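Local structure of diphosphomevalonate decarboxylase, putative (Trypanosoma brucei, 2HKE) at residues 37-42 with 299-304; 229-232 with 238-241. The protein probably catalyses the ATP-dependent decarboxylation of (R)-5-diphosphomevalonate to isopentenyl diphosphate in the mevalonate pathway that supplies isoprenoids and sterols. The protein carries 1 engineered substitution. All coordinates share one frame; numbering follows the deposited sequence.

From the N terminus, residues 37-42 form the end of strand 36-40, in the sheet of the N-terminal domain, and the loop after it. Much later the chain enters the helices 213-234 and 237-256, where contact 2 closes a very short loop across the turn between them. It then reaches strand 298-303 of the C-terminal domain's sheet, where residues 299-304 meet 37-42 in contact 1. Contact 2 is therefore nested inside the long loop that contact 1 closes. The two also touch directly, their centres about 12 Å apart: Phe240 packs on Ile39 and Phe301, while Phe37 lies against Ser229 and Ile232. Together they join both sheets and the helix pair in a largely apolar junction between the N-terminal and C-terminal domains.

Contact 1 of 2, residues 37-42 with 299-304; sequences FSITLS and FLFVLK. With SO4 (sulfate ion), chain E.
Ile39 and Phe301 meet where the two domains of this GHMP-superfamily fold face each other, one residue from each sheet. Their CA atoms lie 10.0 Å apart and no hydrogen bond joins the segments, so the junction is made by side-chain ends. From CB of Ile39, the CG2 branch, anti to the backbone N, lies 4.5 Å from CD2 of Leu41, two residues further along its own segment. The other branch starts beside the backbone N (chi1 -63°), and CG1 is still 4.5 Å from CE1 of Phe301. Full extension at chi2 then carries the CD1 methyl of Ile39 to 3.7 Å from CE1 and 4.0 Å from CD1 of Phe301, with Phe240 beside it; it approaches the ring obliquely, from the direction opposite to that of the phenylalanine. Val185 of the central strand 183-189 touches both side chains. A second, looser pair runs beside the first: Leu41 CD1 sits at the edge of the Phe299 ring, near its plane, 4.4 Å from CE2. A sulfate ion, probably from the crystallisation liquor, is also hydrogen-bonded to the backbone N atoms of Ala43 and Cys366, and accepts a hydrogen bond from Ser42 OG to its O2 at 2.6 Å.

Contact 2 of 2, residues 229-232 with 238-241; sequences SRAI and ATFA
OG1 of Thr239 is hydrogen-bonded to OD2 of Asp236, in the turn just before, leaving the CG2 methyl to face Ala231 of the preceding helix. The setting is an alpha-alpha hairpin, in which helices 213-234 and 237-256 follow one another through a very short link and pack together on leaving it. With chi1 at -61°, Thr239 sets OG1 beside its own backbone N and CG2 anti to that N, which divides the residue between the polar turn and the apolar interface. CG2 of Thr239 comes to 3.9 Å from Ala231 CB, and the same methyl of Ala231 also lies 3.9 Å from the backbone N of Phe240. The small side chain thus fits against both Thr239 and Phe240; the CA atoms of Ala231 and Phe240 are 5.7 Å apart, consistent with the small side chain at 231.

Deeper in, Ile232 takes over from Ala231. The Phe240 ring leaves its helix with CG anti to the backbone N (chi1 172°), and its CD1 meets CG1 of Ile232 at 4.0 Å, the two side chains crossing at a slant. No hydrogen bond passes between the two segments, and the Ile232-Phe240 contact is apolar. Beyond it, the Phe240 ring makes edge-to-face contacts with Phe16, just after strand 5-15, and Phe301 of strand 298-303, tying the helix pair to both sheets. Ile232 has further partners: its carbonyl O is hydrogen-bonded to His179 NE2 and its side chain packs on Phe155 and Phe174. At the far end of the isoleucine, CD1 of Ile232 remains 4.2 Å from Phe240 CD1.

Contact 1 of 2, residues 37-42 with 299-304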
# COMPACT_ATOMS: atom_id res chain seq x y z
N PHE A 37 9.10 1.01 -4.30
CA PHE A 37 9.67 0.10 -3.33
C PHE A 37 8.76 0.21 -2.13
O PHE A 37 8.50 1.33 -1.65
CB PHE A 37 11.10 0.61 -3.00
CG PHE A 37 12.10 -0.47 -2.58
CD1 PHE A 37 11.73 -1.71 -2.06
CD2 PHE A 37 13.44 -0.15 -2.62
CE1 PHE A 37 12.71 -2.63 -1.68
CE2 PHE A 37 14.43 -1.05 -2.25
CZ PHE A 37 14.06 -2.30 -1.75
N SER A 38 8.26 -0.94 -1.62
CA SER A 38 7.26 -0.90 -0.57
C SER A 38 7.54 -1.97 0.47
O SER A 38 8.34 -2.91 0.25
CB SER A 38 5.87 -1.12 -1.13
OG SER A 38 5.82 -2.34 -1.86
N ILE A 39 6.91 -1.78 1.62
CA ILE A 39 6.85 -2.80 2.65
C ILE A 39 5.46 -3.39 2.62
O ILE A 39 4.44 -2.69 2.69
CB ILE A 39 7.12 -2.20 4.05
CG1 ILE A 39 8.52 -1.62 4.14
CG2 ILE A 39 6.93 -3.25 5.20
CD1 ILE A 39 8.85 -1.07 5.49
N THR A 40 5.39 -4.72 2.59
CA THR A 40 4.14 -5.39 2.68
C THR A 40 3.68 -5.47 4.15
O THR A 40 4.47 -5.81 5.01
CB THR A 40 4.32 -6.80 2.12
OG1 THR A 40 4.85 -6.71 0.80
CG2 THR A 40 3.00 -7.54 2.14
N LEU A 41 2.44 -5.15 4.42
CA LEU A 41 1.92 -5.15 5.78
C LEU A 41 1.32 -6.54 6.07
O LEU A 41 1.11 -7.35 5.16
CB LEU A 41 0.84 -4.09 5.94
CG LEU A 41 1.31 -2.64 5.89
CD1 LEU A 41 0.23 -1.91 6.80
CD2 LEU A 41 2.70 -2.47 6.40
N SER A 42 1.06 -6.80 7.35
CA SER A 42 0.27 -7.95 7.78
C SER A 42 -1.15 -7.91 7.24
O SER A 42 -1.74 -6.85 7.11
CB SER A 42 0.21 -8.03 9.31
OG SER A 42 -0.51 -9.18 9.71
N PHE A 299 1.60 7.15 7.57
CA PHE A 299 2.26 5.88 7.83
C PHE A 299 3.51 6.21 8.59
O PHE A 299 4.06 7.33 8.44
CB PHE A 299 2.55 5.18 6.53
CG PHE A 299 1.37 4.45 5.98
CD1 PHE A 299 0.41 5.11 5.23
CD2 PHE A 299 1.18 3.10 6.29
CE1 PHE A 299 -0.72 4.41 4.75
CE2 PHE A 299 0.08 2.38 5.82
CZ PHE A 299 -0.86 3.05 5.03
N LEU A 300 3.93 5.32 9.48
CA LEU A 300 5.10 5.57 10.30
C LEU A 300 5.92 4.32 10.28
O LEU A 300 5.35 3.22 10.30
CB LEU A 300 4.69 5.84 11.75
CG LEU A 300 3.89 7.10 11.94
CD1 LEU A 300 3.11 7.01 13.25
CD2 LEU A 300 4.82 8.36 11.91
N PHE A 301 7.23 4.48 10.25
CA PHE A 301 8.13 3.35 10.41
C PHE A 301 8.95 3.60 11.66
O PHE A 301 9.40 4.73 11.91
CB PHE A 301 9.08 3.26 9.23
CG PHE A 301 8.40 3.16 7.91
CD1 PHE A 301 7.57 2.09 7.61
CD2 PHE A 301 8.57 4.14 6.96
CE1 PHE A 301 6.93 2.00 6.37
CE2 PHE A 301 7.92 4.05 5.71
CZ PHE A 301 7.11 2.96 5.43
N VAL A 302 9.18 2.54 12.42
CA VAL A 302 9.88 2.65 13.68
C VAL A 302 10.39 1.28 14.04
O VAL A 302 9.79 0.28 13.65
CB VAL A 302 8.90 3.17 14.79
CG1 VAL A 302 7.75 2.18 15.02
CG2 VAL A 302 9.64 3.49 16.10
N LEU A 303 11.53 1.19 14.71
CA LEU A 303 11.96 -0.13 15.23
C LEU A 303 11.15 -0.51 16.44
O LEU A 303 10.75 0.35 17.21
CB LEU A 303 13.43 -0.09 15.59
CG LEU A 303 14.37 0.16 14.40
CD1 LEU A 303 15.89 0.03 14.81
CD2 LEU A 303 14.05 -0.72 13.17
N LYS A 304 10.94 -1.82 16.63
CA LYS A 304 10.16 -2.34 17.76
C LYS A 304 10.54 -1.76 19.12
O LYS A 304 9.68 -1.34 19.89
CB LYS A 304 10.28 -3.86 17.78
CG LYS A 304 9.18 -4.52 18.54
CD LYS A 304 9.07 -6.04 18.29
CE LYS A 304 7.86 -6.50 19.12
NZ LYS A 304 7.63 -8.01 19.38
S SO4 E . 0.74 -11.95 7.89
O1 SO4 E . -0.20 -11.54 6.84
O2 SO4 E . 0.13 -11.61 9.18
O3 SO4 E . 0.82 -13.43 7.82
O4 SO4 E . 2.07 -11.34 7.93

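Contact 2 of 2, residues 229-232 with 238-241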
# COMPACT_ATOMS: atom_id res chain seq x y z
N SER A 229 18.10 0.25 -0.98
CA SER A 229 18.49 -1.15 -1.10
C SER A 229 19.67 -1.47 -0.16
O SER A 229 19.62 -2.43 0.58
CB SER A 229 18.84 -1.46 -2.57
OG SER A 229 17.68 -1.38 -3.37
N ARG A 230 20.71 -0.65 -0.24
CA ARG A 230 21.86 -0.77 0.67
C ARG A 230 21.44 -0.65 2.12
O ARG A 230 21.88 -1.44 2.95
CB ARG A 230 22.85 0.34 0.34
CG ARG A 230 24.10 0.36 1.17
CD ARG A 230 25.16 1.36 0.69
NE ARG A 230 26.32 1.21 1.59
CZ ARG A 230 27.35 2.05 1.71
NH1 ARG A 230 27.43 3.16 1.00
NH2 ARG A 230 28.31 1.76 2.57
N ALA A 231 20.58 0.32 2.44
CA ALA A 231 20.15 0.52 3.84
C ALA A 231 19.33 -0.67 4.35
O ALA A 231 19.41 -1.02 5.52
CB ALA A 231 19.30 1.82 3.98
N ILE A 232 18.50 -1.26 3.49
CA ILE A 232 17.63 -2.37 3.93
C ILE A 232 18.49 -3.61 4.12
O ILE A 232 18.33 -4.36 5.09
CB ILE A 232 16.48 -2.61 2.94
CG1 ILE A 232 15.51 -1.42 2.98
CG2 ILE A 232 15.79 -3.99 3.19
CD1 ILE A 232 14.73 -1.27 1.72
N ALA A 238 18.16 4.60 10.23
CA ALA A 238 18.23 6.04 9.99
C ALA A 238 18.25 6.43 8.50
O ALA A 238 17.54 7.35 8.08
CB ALA A 238 19.42 6.67 10.76
N THR A 239 19.08 5.74 7.70
CA THR A 239 19.16 6.01 6.27
C THR A 239 17.84 5.66 5.60
O THR A 239 17.32 6.43 4.77
CB THR A 239 20.33 5.25 5.62
OG1 THR A 239 21.55 5.71 6.24
CG2 THR A 239 20.38 5.52 4.10
N PHE A 240 17.29 4.51 5.98
CA PHE A 240 15.99 4.11 5.45
C PHE A 240 14.92 5.17 5.74
O PHE A 240 14.13 5.60 4.85
CB PHE A 240 15.58 2.75 6.03
CG PHE A 240 14.17 2.36 5.68
CD1 PHE A 240 13.86 1.88 4.42
CD2 PHE A 240 13.13 2.54 6.61
CE1 PHE A 240 12.56 1.57 4.09
CE2 PHE A 240 11.81 2.26 6.24
CZ PHE A 240 11.55 1.76 4.99
N ALA A 241 14.89 5.60 7.00
CA ALA A 241 13.92 6.57 7.48
C ALA A 241 14.03 7.92 6.75
O ALA A 241 13.03 8.53 6.37
CB ALA A 241 14.09 6.78 8.99